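Local coordinates for ORF 37 (Human herpesvirus 8 type M, PDB 3FHD), which processes branched viral DNA intermediates as a magnesium-binding nuclease with both endonuclease and exonuclease activity on double- and single-stranded DNA, at residues D158-G163 with F229-Q234; L297-F302 with F383-F388; L355-T360 with V389-S394; F481-A486 with S498-N503. All coordinates share one frame; numbering follows the deposited sequence.

The four contacts form two pairs on a PD-(D/E)XK nuclease. Contacts 1 and 4, with centres about 15 Å apart, touch: the G163 carbonyl of contact 1 receives a hydrogen bond from the W482 indole on helix 468-489 in contact 4. Contacts 2 and 3, centres about 16 Å apart, share strand 379-389 of the large mixed sheet, and F388 packs on the backbone of N357 to T360. Along the chain contact 1 closes first, contacts 2 and 3 then alternate, and contact 4 comes last. Contacts 2 and 4, centres about 43 Å apart, lie away from the metal site; the R161 and V389 side chains are about 10 and 13 Å from the magnesium ion.

Contact 1 of 4, residues D158-G163 with F229-Q234; sequences DALRDG and FMQSPQ. With SO4 (sulfate ion), chain B.
Segment 158-163, on helix 157-161, lies beside segment 229-234, on strand 230-231, with R161 CA and F229 CA, 8.0 Å apart, the nearest pair of CA atoms between them. L160 and R161 divide the work. L160 points its side chain toward F229, and with CG anti to the backbone N (chi1 177°) its CD2 reaches F229 CB at 4.1 Å; the branched, apolar leucine suits the buried wall formed with V144 and T148. Its CD1 meets Q231 OE1, which accepts from R85 NE, while Q231 NE2 donates to N89 OD1; R85 NH2 also donates to L160 O, so one arginine links both segments. R161 uses its length twice. Its CG sits almost directly over the centre of the F229 ring, 4.0 Å from the centroid and 5° off the ring normal, a CH-pi contact that suits the broad aromatic surface. Beyond that methylene the chain bends at chi3 and carries the guanidinium past the ring, its NH1 3.6 Å from F229 CE1; the two planes are 59° apart, so they do not stack. The sulfate ion then meets the guanidinium at its edge: NH1 donates to O4 at 2.6 Å in a nearly straight bond, and NH2 donates to O1 at 3.1 Å. The hydroxyls of S167, S168 and S241 also hydrogen-bond the sulfate. The ion probably came from the crystallisation liquor, and the R161 side chain is about 10 Å from the bound magnesium ion. A two-pronged arginine grip with serine hydroxyls is consistent with a site where a DNA phosphate could bind.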
loop_
_atom_site.group_PDB
_atom_site.type_symbol
_atom_site.label_atom_id
_atom_site.label_comp_id
_atom_site.label_asym_id
_atom_site.label_seq_id
_atom_site.Cartn_x
_atom_site.Cartn_y
_atom_site.Cartn_z
ATOM N N ASP A 158 -13.082 -2.722 2.103
ATOM C CA ASP A 158 -12.814 -3.581 3.272
ATOM C C ASP A 158 -13.078 -5.044 2.921
ATOM O O ASP A 158 -12.261 -5.890 3.228
ATOM C CB ASP A 158 -13.636 -3.167 4.492
ATOM C CG ASP A 158 -13.165 -1.837 5.107
ATOM O OD1 ASP A 158 -11.984 -1.461 4.912
ATOM O OD2 ASP A 158 -13.982 -1.180 5.796
ATOM N N ALA A 159 -14.198 -5.317 2.254
ATOM C CA ALA A 159 -14.557 -6.684 1.869
ATOM C C ALA A 159 -13.545 -7.359 0.950
ATOM O O ALA A 159 -13.167 -8.532 1.156
ATOM C CB ALA A 159 -15.969 -6.700 1.224
ATOM N N LEU A 160 -13.055 -6.599 -0.039
ATOM C CA LEU A 160 -12.113 -7.086 -1.047
ATOM C C LEU A 160 -10.710 -7.399 -0.439
ATOM O O LEU A 160 -10.035 -8.372 -0.827
ATOM C CB LEU A 160 -11.975 -5.991 -2.117
ATOM C CG LEU A 160 -10.958 -6.312 -3.221
ATOM C CD1 LEU A 160 -11.314 -7.568 -4.022
ATOM C CD2 LEU A 160 -10.735 -5.095 -4.180
ATOM N N ARG A 161 -10.312 -6.587 0.547
ATOM C CA ARG A 161 -9.041 -6.765 1.230
ATOM C C ARG A 161 -8.976 -7.964 2.211
ATOM O O ARG A 161 -7.873 -8.425 2.584
ATOM C CB ARG A 161 -8.641 -5.454 1.908
ATOM C CG ARG A 161 -8.362 -4.363 0.874
ATOM C CD ARG A 161 -8.367 -2.981 1.564
ATOM N NE ARG A 161 -7.370 -2.952 2.635
ATOM C CZ ARG A 161 -6.100 -2.572 2.470
ATOM N NH1 ARG A 161 -5.670 -2.145 1.293
ATOM N NH2 ARG A 161 -5.249 -2.617 3.482
ATOM N N ASP A 162 -10.125 -8.476 2.588
ATOM C CA ASP A 162 -10.189 -9.642 3.483
ATOM C C ASP A 162 -9.518 -10.854 2.810
ATOM O O ASP A 162 -9.625 -11.027 1.565
ATOM C CB ASP A 162 -11.632 -9.953 3.850
ATOM C CG ASP A 162 -11.732 -11.212 4.716
ATOM O OD1 ASP A 162 -11.356 -11.115 5.890
ATOM O OD2 ASP A 162 -12.067 -12.306 4.206
ATOM N N GLY A 163 -8.768 -11.635 3.605
ATOM C CA GLY A 163 -8.116 -12.859 3.137
ATOM C C GLY A 163 -6.773 -12.624 2.447
ATOM O O GLY A 163 -6.153 -13.541 1.935
ATOM N N PHE A 229 -6.794 -1.392 -5.498
ATOM C CA PHE A 229 -6.153 -2.496 -4.839
ATOM C C PHE A 229 -5.656 -3.524 -5.884
ATOM O O PHE A 229 -6.436 -4.022 -6.681
ATOM C CB PHE A 229 -7.145 -3.196 -3.908
ATOM C CG PHE A 229 -6.468 -4.151 -2.961
ATOM C CD1 PHE A 229 -5.478 -3.698 -2.077
ATOM C CD2 PHE A 229 -6.798 -5.489 -2.968
ATOM C CE1 PHE A 229 -4.835 -4.610 -1.172
ATOM C CE2 PHE A 229 -6.187 -6.383 -2.107
ATOM C CZ PHE A 229 -5.202 -5.947 -1.221
ATOM N N MET A 230 -4.356 -3.788 -5.871
ATOM C CA MET A 230 -3.719 -4.673 -6.829
ATOM C C MET A 230 -3.446 -6.017 -6.180
ATOM O O MET A 230 -2.457 -6.145 -5.452
ATOM C CB MET A 230 -2.394 -4.066 -7.274
ATOM C CG MET A 230 -2.645 -2.847 -8.157
ATOM S SD MET A 230 -1.267 -1.771 -8.564
ATOM C CE MET A 230 -0.232 -1.892 -7.155
ATOM N N GLN A 231 -4.291 -7.009 -6.473
ATOM C CA GLN A 231 -4.088 -8.374 -5.998
ATOM C C GLN A 231 -2.916 -8.993 -6.824
ATOM O O GLN A 231 -2.710 -8.609 -8.001
ATOM C CB GLN A 231 -5.369 -9.184 -6.227
ATOM C CG GLN A 231 -6.616 -8.591 -5.548
ATOM C CD GLN A 231 -7.916 -9.221 -6.053
ATOM O OE1 GLN A 231 -8.450 -10.152 -5.434
ATOM N NE2 GLN A 231 -8.431 -8.712 -7.182
ATOM N N SER A 232 -2.159 -9.916 -6.243
ATOM C CA SER A 232 -1.212 -10.735 -7.008
ATOM C C SER A 232 -1.924 -11.716 -7.955
ATOM O O SER A 232 -2.619 -12.623 -7.502
ATOM C CB SER A 232 -0.257 -11.533 -6.087
ATOM O OG SER A 232 0.387 -12.578 -6.847
ATOM N N PRO A 233 -1.729 -11.574 -9.290
ATOM C CA PRO A 233 -2.374 -12.549 -10.192
ATOM C C PRO A 233 -1.729 -13.931 -10.149
ATOM O O PRO A 233 -2.335 -14.904 -10.599
ATOM C CB PRO A 233 -2.217 -11.908 -11.581
ATOM C CG PRO A 233 -0.976 -11.009 -11.436
ATOM C CD PRO A 233 -1.012 -10.515 -10.018
ATOM N N GLN A 234 -0.510 -14.030 -9.628
ATOM C CA GLN A 234 0.197 -15.300 -9.657
ATOM C C GLN A 234 -0.143 -16.184 -8.459
ATOM O O GLN A 234 -0.140 -17.391 -8.589
ATOM C CB GLN A 234 1.702 -15.089 -9.760
ATOM C CG GLN A 234 2.163 -14.465 -11.097
ATOM C CD GLN A 234 1.866 -15.369 -12.291
ATOM O OE1 GLN A 234 0.709 -15.730 -12.556
ATOM N NE2 GLN A 234 2.905 -15.738 -13.013
HETATM S S SO4 B . -2.018 -1.516 1.623
HETATM O O1 SO4 B . -2.268 -2.411 2.742
HETATM O O2 SO4 B . -1.305 -0.332 2.113
HETATM O O3 SO4 B . -1.193 -2.258 0.692
HETATM O O4 SO4 B . -3.256 -1.222 0.948
#

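Contact 2 of 4, residues L297-F302 with F383-F388; sequences LALKDF and FKANLF
L299, on helix 296-303, meets F383 and A385 on strand 379-389, in a helix-on-sheet packing against the large mixed sheet of this PD-(D/E)XK nuclease. One methyl group does most of the work. L299 CD2 lies 4.0 Å from F383 CE1 and 4.1 Å from A385 CB, so it fits over the strand between two residues, two apart along the chain, whose side chains fall on the same face. The aromatic ring is approached obliquely. F383 holds CG between its backbone N and carbonyl carbon (chi1 66°), which swings the ring toward the helix, while L299 keeps CG anti to its own N (chi1 -175°) and sends the isobutyl group out from the helix to meet it. The pairing of residue types is sensible: a large ring extends far from its strand to reach the helix, a small alanine lets the leucine methyl come down close to the sheet, and leucine supplies a compact apolar end. L387 stands just farther off, with CD1 4.6 Å from L299 CD2.

In the next shell, V364 of the adjacent strand 362-367 touches L299, F383 and A385 alike, and L290 of helix 282-292 also touches L299. The strand is fixed from its neighbour by backbone hydrogen bonds of F383 with V364 and of A385 with S362. Just after A385 the chain makes an inverse gamma turn centred on N386, whose amide is held in turn: OD1 by K296 and W333, ND2 by E332. The turn is closed by L387 N donating to A385 O at 2.7 Å.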
loop_
_atom_site.group_PDB
_atom_site.type_symbol
_atom_site.label_atom_id
_atom_site.label_comp_id
_atom_site.label_asym_id
_atom_site.label_seq_id
_atom_site.Cartn_x
_atom_site.Cartn_y
_atom_site.Cartn_z
ATOM N N LEU A 297 22.349 20.189 10.551
ATOM C CA LEU A 297 22.412 20.510 11.983
ATOM C C LEU A 297 21.095 21.069 12.513
ATOM O O LEU A 297 20.615 20.637 13.568
ATOM C CB LEU A 297 23.554 21.482 12.284
ATOM C CG LEU A 297 23.837 21.882 13.746
ATOM C CD1 LEU A 297 24.679 20.819 14.473
ATOM C CD2 LEU A 297 24.549 23.235 13.826
ATOM N N ALA A 298 20.535 22.047 11.796
ATOM C CA ALA A 298 19.179 22.544 12.078
ATOM C C ALA A 298 18.150 21.395 12.008
ATOM O O ALA A 298 17.216 21.339 12.803
ATOM C CB ALA A 298 18.806 23.661 11.114
ATOM N N LEU A 299 18.348 20.466 11.082
ATOM C CA LEU A 299 17.445 19.313 10.960
ATOM C C LEU A 299 17.514 18.364 12.161
ATOM O O LEU A 299 16.482 17.877 12.632
ATOM C CB LEU A 299 17.697 18.557 9.659
ATOM C CG LEU A 299 16.751 17.397 9.319
ATOM C CD1 LEU A 299 15.304 17.867 9.215
ATOM C CD2 LEU A 299 17.214 16.701 8.025
ATOM N N LYS A 300 18.726 18.122 12.663
ATOM C CA LYS A 300 18.926 17.296 13.854
ATOM C C LYS A 300 18.198 17.899 15.062
ATOM O O LYS A 300 17.459 17.197 15.762
ATOM C CB LYS A 300 20.427 17.098 14.127
ATOM C CG LYS A 300 20.747 16.080 15.208
ATOM C CD LYS A 300 22.256 15.955 15.460
ATOM C CE LYS A 300 22.505 15.599 16.927
ATOM N NZ LYS A 300 23.935 15.405 17.297
ATOM N N ASP A 301 18.380 19.204 15.279
ATOM C CA ASP A 301 17.744 19.906 16.386
ATOM C C ASP A 301 16.219 19.863 16.294
ATOM O O ASP A 301 15.520 19.776 17.325
ATOM C CB ASP A 301 18.249 21.356 16.459
ATOM N N PHE A 302 15.706 19.916 15.059
ATOM C CA PHE A 302 14.283 19.765 14.802
ATOM C C PHE A 302 13.828 18.347 15.173
ATOM O O PHE A 302 12.863 18.169 15.924
ATOM C CB PHE A 302 13.961 20.101 13.337
ATOM C CG PHE A 302 12.530 19.832 12.954
ATOM C CD1 PHE A 302 11.508 20.691 13.371
ATOM C CD2 PHE A 302 12.209 18.729 12.172
ATOM C CE1 PHE A 302 10.177 20.441 13.023
ATOM C CE2 PHE A 302 10.876 18.457 11.826
ATOM C CZ PHE A 302 9.862 19.331 12.255
ATOM N N PHE A 383 18.207 19.918 0.271
ATOM C CA PHE A 383 19.530 19.437 0.704
ATOM C C PHE A 383 19.568 17.932 0.996
ATOM O O PHE A 383 18.547 17.343 1.295
ATOM C CB PHE A 383 20.071 20.255 1.894
ATOM C CG PHE A 383 19.281 20.122 3.181
ATOM C CD1 PHE A 383 19.685 19.230 4.168
ATOM C CD2 PHE A 383 18.170 20.934 3.434
ATOM C CE1 PHE A 383 18.971 19.116 5.377
ATOM C CE2 PHE A 383 17.459 20.828 4.629
ATOM C CZ PHE A 383 17.864 19.920 5.606
ATOM N N LYS A 384 20.749 17.322 0.919
ATOM C CA LYS A 384 20.904 15.883 1.216
ATOM C C LYS A 384 21.082 15.621 2.721
ATOM O O LYS A 384 21.755 16.385 3.422
ATOM C CB LYS A 384 22.119 15.298 0.476
ATOM C CG LYS A 384 22.075 15.367 -1.032
ATOM C CD LYS A 384 20.910 14.583 -1.597
ATOM C CE LYS A 384 20.981 14.550 -3.113
ATOM N NZ LYS A 384 20.381 13.285 -3.652
ATOM N N ALA A 385 20.499 14.534 3.215
ATOM C CA ALA A 385 20.700 14.137 4.609
ATOM C C ALA A 385 21.055 12.652 4.672
ATOM O O ALA A 385 20.351 11.823 4.073
ATOM C CB ALA A 385 19.456 14.454 5.462
ATOM N N ASN A 386 22.152 12.321 5.363
ATOM C CA ASN A 386 22.544 10.916 5.555
ATOM C C ASN A 386 21.623 10.210 6.554
ATOM O O ASN A 386 22.025 9.770 7.632
ATOM C CB ASN A 386 24.045 10.734 5.883
ATOM C CG ASN A 386 24.546 11.658 6.998
ATOM O OD1 ASN A 386 23.933 12.687 7.324
ATOM N ND2 ASN A 386 25.677 11.284 7.590
ATOM N N LEU A 387 20.356 10.163 6.173
ATOM C CA LEU A 387 19.334 9.455 6.907
ATOM C C LEU A 387 18.832 8.376 5.967
ATOM O O LEU A 387 18.611 8.643 4.783
ATOM C CB LEU A 387 18.203 10.412 7.295
ATOM C CG LEU A 387 18.499 11.489 8.357
ATOM C CD1 LEU A 387 17.229 12.160 8.761
ATOM C CD2 LEU A 387 19.212 10.918 9.593
ATOM N N PHE A 388 18.647 7.169 6.493
ATOM C CA PHE A 388 18.355 5.977 5.674
ATOM C C PHE A 388 17.173 5.220 6.239
ATOM O O PHE A 388 16.874 5.353 7.423
ATOM C CB PHE A 388 19.567 5.017 5.652
ATOM C CG PHE A 388 20.834 5.651 5.175
ATOM C CD1 PHE A 388 21.056 5.868 3.817
ATOM C CD2 PHE A 388 21.796 6.070 6.088
ATOM C CE1 PHE A 388 22.244 6.495 3.371
ATOM C CE2 PHE A 388 22.993 6.689 5.650
ATOM C CZ PHE A 388 23.201 6.902 4.296
#

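Contact 3 of 4, residues L355-T360 with V389-S394; sequences LHNSTT and VNVRHS. With SO4 (sulfate ion), chain D.
N357 places CG beside its backbone N (chi1 -72°), and V389 places CG1 between its backbone N and carbonyl carbon (chi1 67°); together these torsions bring the asparagine amide over the valine methyl. The contact joins two loops flanking the large sheet of the PD-(D/E)XK fold, one leading from helix 348-355 into strand 362-367, the other from strand 379-389 into helix 394-412. N357 OD1 lies 3.6 Å from V389 CG1, and N357 ND2 lies 4.0 Å from V391 CG1. Asparagine suits this buried place: OD1 accepts from Y465 N across the fold and ND2 donates back to C353 O of the preceding helix, while CB and the amide pack on apolar methyls. F396, from helix 394-412, touches N357, V389 and V391. The V389 side chain is about 9 Å from that of E266, a magnesium ligand, placing these loops close to the metal site.

One water bridges the two backbone carbonyls, donating to N357 O at 2.7 Å and to V389 O at 2.8 Å. Beyond V389 the second loop is shaped by N390. Its OD1 accepts from R392 N in an Asx turn, at 3.1 Å and 155°, with the donor above the carbonyl plane. R392 NH2 bonds weakly to O2 of a sulfate that R341 also binds. The Asx turn overlaps a type I beta turn from N390 to H393, and H393 then N-caps helix 394-412, its ND1 accepting from Y395 N. The beta turn itself is closed by H393 N donating to N390 O at 2.9 Å.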
loop_
_atom_site.group_PDB
_atom_site.type_symbol
_atom_site.label_atom_id
_atom_site.label_comp_id
_atom_site.label_asym_id
_atom_site.label_seq_id
_atom_site.Cartn_x
_atom_site.Cartn_y
_atom_site.Cartn_z
ATOM N N LEU A 355 23.417 -3.285 4.270
ATOM C CA LEU A 355 24.416 -3.160 3.201
ATOM C C LEU A 355 23.893 -2.418 1.956
ATOM O O LEU A 355 24.603 -1.597 1.369
ATOM C CB LEU A 355 24.961 -4.546 2.803
ATOM C CG LEU A 355 26.112 -4.504 1.796
ATOM C CD1 LEU A 355 27.299 -3.777 2.434
ATOM C CD2 LEU A 355 26.502 -5.904 1.344
ATOM N N HIS A 356 22.655 -2.717 1.564
ATOM C CA HIS A 356 22.035 -2.135 0.379
ATOM C C HIS A 356 21.228 -0.865 0.640
ATOM O O HIS A 356 20.667 -0.286 -0.307
ATOM C CB HIS A 356 21.164 -3.193 -0.304
ATOM C CG HIS A 356 21.982 -4.211 -1.028
ATOM N ND1 HIS A 356 22.550 -5.292 -0.390
ATOM C CD2 HIS A 356 22.417 -4.254 -2.307
ATOM C CE1 HIS A 356 23.264 -5.988 -1.260
ATOM N NE2 HIS A 356 23.208 -5.372 -2.428
ATOM N N ASN A 357 21.173 -0.449 1.910
ATOM C CA ASN A 357 20.436 0.755 2.303
ATOM C C ASN A 357 21.276 1.674 3.190
ATOM O O ASN A 357 20.831 2.124 4.249
ATOM C CB ASN A 357 19.109 0.410 2.988
ATOM C CG ASN A 357 18.084 -0.141 2.021
ATOM O OD1 ASN A 357 17.456 0.611 1.259
ATOM N ND2 ASN A 357 17.931 -1.462 2.019
ATOM N N SER A 358 22.497 1.945 2.750
ATOM C CA SER A 358 23.377 2.814 3.518
ATOM C C SER A 358 24.288 3.684 2.646
ATOM O O SER A 358 25.319 4.139 3.120
ATOM C CB SER A 358 24.168 1.999 4.555
ATOM O OG SER A 358 24.800 0.885 3.943
ATOM N N THR A 359 23.870 3.942 1.399
ATOM C CA THR A 359 24.636 4.752 0.419
ATOM C C THR A 359 23.896 5.994 -0.124
ATOM O O THR A 359 24.385 7.120 0.031
ATOM C CB THR A 359 25.114 3.884 -0.779
ATOM O OG1 THR A 359 25.867 2.768 -0.293
ATOM C CG2 THR A 359 26.007 4.691 -1.751
ATOM N N THR A 360 22.744 5.785 -0.778
ATOM C CA THR A 360 21.955 6.890 -1.352
ATOM C C THR A 360 21.251 7.662 -0.249
ATOM O O THR A 360 20.413 7.101 0.477
ATOM C CB THR A 360 20.870 6.395 -2.343
ATOM O OG1 THR A 360 21.381 5.310 -3.125
ATOM C CG2 THR A 360 20.396 7.531 -3.267
ATOM N N VAL A 389 16.531 4.396 5.406
ATOM C CA VAL A 389 15.405 3.574 5.880
ATOM C C VAL A 389 15.886 2.621 6.973
ATOM O O VAL A 389 16.997 2.098 6.893
ATOM C CB VAL A 389 14.725 2.772 4.731
ATOM C CG1 VAL A 389 15.677 1.706 4.169
ATOM C CG2 VAL A 389 13.394 2.151 5.234
ATOM N N ASN A 390 15.058 2.414 8.000
ATOM C CA ASN A 390 15.301 1.383 8.991
ATOM C C ASN A 390 14.747 0.049 8.462
ATOM O O ASN A 390 13.503 -0.139 8.339
ATOM C CB ASN A 390 14.649 1.787 10.321
ATOM C CG ASN A 390 14.830 0.759 11.419
ATOM O OD1 ASN A 390 15.426 -0.308 11.225
ATOM N ND2 ASN A 390 14.332 1.096 12.619
ATOM N N VAL A 391 15.669 -0.869 8.155
ATOM C CA VAL A 391 15.316 -2.127 7.476
ATOM C C VAL A 391 14.540 -3.083 8.385
ATOM O O VAL A 391 13.976 -4.076 7.911
ATOM C CB VAL A 391 16.555 -2.849 6.846
ATOM C CG1 VAL A 391 17.334 -1.883 5.909
ATOM C CG2 VAL A 391 17.477 -3.423 7.931
ATOM N N ARG A 392 14.508 -2.774 9.681
ATOM C CA ARG A 392 13.725 -3.536 10.643
ATOM C C ARG A 392 12.323 -2.957 10.843
ATOM O O ARG A 392 11.513 -3.529 11.569
ATOM C CB ARG A 392 14.435 -3.573 11.998
ATOM C CG ARG A 392 15.790 -4.288 11.962
ATOM C CD ARG A 392 16.214 -4.729 13.351
ATOM N NE ARG A 392 15.489 -5.908 13.817
ATOM C CZ ARG A 392 14.987 -6.067 15.043
ATOM N NH1 ARG A 392 15.084 -5.108 15.955
ATOM N NH2 ARG A 392 14.349 -7.195 15.347
ATOM N N HIS A 393 12.051 -1.791 10.274
ATOM C CA HIS A 393 10.777 -1.128 10.591
ATOM C C HIS A 393 9.692 -1.694 9.692
ATOM O O HIS A 393 9.952 -2.086 8.538
ATOM C CB HIS A 393 10.864 0.398 10.442
ATOM C CG HIS A 393 9.654 1.127 10.955
ATOM N ND1 HIS A 393 8.503 1.276 10.209
ATOM C CD2 HIS A 393 9.406 1.724 12.148
ATOM C CE1 HIS A 393 7.599 1.931 10.920
ATOM N NE2 HIS A 393 8.126 2.224 12.096
ATOM N N SER A 394 8.461 -1.708 10.197
ATOM C CA SER A 394 7.338 -2.193 9.380
ATOM C C SER A 394 7.186 -1.471 8.031
ATOM O O SER A 394 6.682 -2.063 7.092
ATOM C CB SER A 394 6.036 -2.155 10.192
ATOM O OG SER A 394 5.565 -0.844 10.276
HETATM S S SO4 D . 13.299 -10.120 18.307
HETATM O O1 SO4 D . 13.380 -9.164 19.410
HETATM O O2 SO4 D . 12.931 -9.401 17.088
HETATM O O3 SO4 D . 14.601 -10.777 18.120
HETATM O O4 SO4 D . 12.299 -11.141 18.616
HETATM O O HOH W 1 19.577 1.196 6.399
#

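Contact 4 of 4, residues F481-A486 with S498-N503; sequences FWSRSA and SYLSAN
A small helix-to-helix contact is made where S483 and W482, on the long helix 468-489, meet L500 on the short, weakly bonded helix 498-502 that ends the modelled chain. Between S483 CA and L500 CA the distance is 9.2 Å, and the touch is carried by one leucine branch. L500 CD2 comes to 3.7 Å from S483 OG and lies obliquely to the W482 indole, 4.5 Å from its CE3. Leucine suits the buried side of a short helix: with CG anti to the backbone N (chi1 -162°) it extends toward the long helix, while its neighbours S501 and A502 lie exposed. The serine opposite is small enough to let it approach, and its hydroxyl is already engaged with the A479 carbonyl, one turn back. Two consecutive helices, 468-489 and 498-502, joined by a short connection, thus pack against each other, and N235 adds to the surroundings of L500. W482 is set by other parts of the fold, its ring meeting F184 edge-to-face and its NE1 bound to the G163 carbonyl oxygen. Within the long helix, F481 O accepts from S485 N at 3.0 Å and from S485 OG at 2.9 Å, the two donors arriving from opposite faces of the carbonyl plane.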
loop_
_atom_site.group_PDB
_atom_site.type_symbol
_atom_site.label_atom_id
_atom_site.label_comp_id
_atom_site.label_asym_id
_atom_site.label_seq_id
_atom_site.Cartn_x
_atom_site.Cartn_y
_atom_site.Cartn_z
ATOM N N PHE A 481 2.833 -18.748 6.306
ATOM C CA PHE A 481 1.916 -18.315 7.359
ATOM C C PHE A 481 0.484 -18.186 6.782
ATOM O O PHE A 481 -0.450 -18.609 7.430
ATOM C CB PHE A 481 2.396 -17.009 8.017
ATOM C CG PHE A 481 1.400 -16.376 8.977
ATOM C CD1 PHE A 481 0.969 -17.047 10.124
ATOM C CD2 PHE A 481 0.940 -15.090 8.737
ATOM C CE1 PHE A 481 0.034 -16.440 11.021
ATOM C CE2 PHE A 481 0.042 -14.471 9.579
ATOM C CZ PHE A 481 -0.420 -15.149 10.754
ATOM N N TRP A 482 0.329 -17.628 5.575
ATOM C CA TRP A 482 -0.982 -17.633 4.889
ATOM C C TRP A 482 -1.587 -19.062 4.774
ATOM O O TRP A 482 -2.766 -19.285 5.084
ATOM C CB TRP A 482 -0.902 -16.960 3.510
ATOM C CG TRP A 482 -2.268 -16.641 2.950
ATOM C CD1 TRP A 482 -2.920 -15.445 3.039
ATOM C CD2 TRP A 482 -3.164 -17.540 2.276
ATOM N NE1 TRP A 482 -4.157 -15.529 2.427
ATOM C CE2 TRP A 482 -4.322 -16.791 1.926
ATOM C CE3 TRP A 482 -3.086 -18.886 1.897
ATOM C CZ2 TRP A 482 -5.412 -17.359 1.269
ATOM C CZ3 TRP A 482 -4.158 -19.451 1.204
ATOM C CH2 TRP A 482 -5.312 -18.684 0.900
ATOM N N SER A 483 -0.772 -20.016 4.353
ATOM C CA SER A 483 -1.226 -21.386 4.142
ATOM C C SER A 483 -1.637 -22.055 5.445
ATOM O O SER A 483 -2.675 -22.707 5.516
ATOM C CB SER A 483 -0.108 -22.183 3.465
ATOM O OG SER A 483 0.145 -21.548 2.232
ATOM N N ARG A 484 -0.834 -21.874 6.489
ATOM C CA ARG A 484 -1.201 -22.383 7.824
ATOM C C ARG A 484 -2.521 -21.786 8.342
ATOM O O ARG A 484 -3.369 -22.519 8.868
ATOM C CB ARG A 484 -0.102 -22.101 8.849
ATOM C CG ARG A 484 1.136 -22.940 8.686
ATOM C CD ARG A 484 2.013 -22.874 9.953
ATOM N NE ARG A 484 2.402 -21.520 10.381
ATOM C CZ ARG A 484 3.340 -20.774 9.794
ATOM N NH1 ARG A 484 3.997 -21.224 8.723
ATOM N NH2 ARG A 484 3.628 -19.575 10.287
ATOM N N SER A 485 -2.665 -20.466 8.186
ATOM C CA SER A 485 -3.834 -19.740 8.627
ATOM C C SER A 485 -5.080 -20.157 7.824
ATOM O O SER A 485 -6.140 -20.296 8.430
ATOM C CB SER A 485 -3.613 -18.231 8.511
ATOM O OG SER A 485 -2.489 -17.829 9.270
ATOM N N ALA A 486 -4.944 -20.347 6.494
ATOM C CA ALA A 486 -6.032 -20.880 5.646
ATOM C C ALA A 486 -6.466 -22.306 6.050
ATOM O O ALA A 486 -7.654 -22.578 6.100
ATOM C CB ALA A 486 -5.698 -20.824 4.140
ATOM N N SER A 498 0.219 -26.925 -4.189
ATOM C CA SER A 498 1.219 -27.211 -5.242
ATOM C C SER A 498 1.550 -25.977 -6.085
ATOM O O SER A 498 2.719 -25.586 -6.190
ATOM C CB SER A 498 0.749 -28.344 -6.171
ATOM O OG SER A 498 0.447 -29.517 -5.436
ATOM N N TYR A 499 0.522 -25.358 -6.666
ATOM C CA TYR A 499 0.731 -24.209 -7.552
ATOM C C TYR A 499 1.287 -23.004 -6.801
ATOM O O TYR A 499 2.142 -22.279 -7.321
ATOM C CB TYR A 499 -0.556 -23.820 -8.313
ATOM C CG TYR A 499 -0.286 -22.865 -9.464
ATOM C CD1 TYR A 499 0.074 -23.353 -10.732
ATOM C CD2 TYR A 499 -0.351 -21.485 -9.284
ATOM C CE1 TYR A 499 0.350 -22.482 -11.799
ATOM C CE2 TYR A 499 -0.081 -20.599 -10.338
ATOM C CZ TYR A 499 0.265 -21.109 -11.593
ATOM O OH TYR A 499 0.527 -20.246 -12.633
ATOM N N LEU A 500 0.789 -22.799 -5.580
ATOM C CA LEU A 500 1.157 -21.646 -4.752
ATOM C C LEU A 500 2.648 -21.617 -4.406
ATOM O O LEU A 500 3.300 -20.564 -4.503
ATOM C CB LEU A 500 0.308 -21.617 -3.474
ATOM C CG LEU A 500 0.222 -20.304 -2.699
ATOM C CD1 LEU A 500 -0.577 -19.286 -3.497
ATOM C CD2 LEU A 500 -0.404 -20.520 -1.326
ATOM N N SER A 501 3.172 -22.778 -4.002
ATOM C CA SER A 501 4.602 -22.936 -3.701
ATOM C C SER A 501 5.502 -22.844 -4.940
ATOM O O SER A 501 6.702 -22.570 -4.813
ATOM C CB SER A 501 4.877 -24.227 -2.903
ATOM O OG SER A 501 4.088 -25.311 -3.355
ATOM N N ALA A 502 4.931 -23.069 -6.127
ATOM C CA ALA A 502 5.641 -22.816 -7.388
ATOM C C ALA A 502 5.924 -21.322 -7.590
ATOM O O ALA A 502 6.983 -20.948 -8.101
ATOM C CB ALA A 502 4.866 -23.380 -8.576
ATOM N N ASN A 503 4.983 -20.473 -7.177
ATOM C CA ASN A 503 5.139 -19.024 -7.309
ATOM C C ASN A 503 6.165 -18.424 -6.338
ATOM O O ASN A 503 6.739 -17.358 -6.598
ATOM C CB ASN A 503 3.789 -18.314 -7.148
ATOM C CG ASN A 503 3.880 -16.821 -7.436
ATOM O OD1 ASN A 503 3.721 -15.998 -6.536
ATOM N ND2 ASN A 503 4.172 -16.469 -8.696
#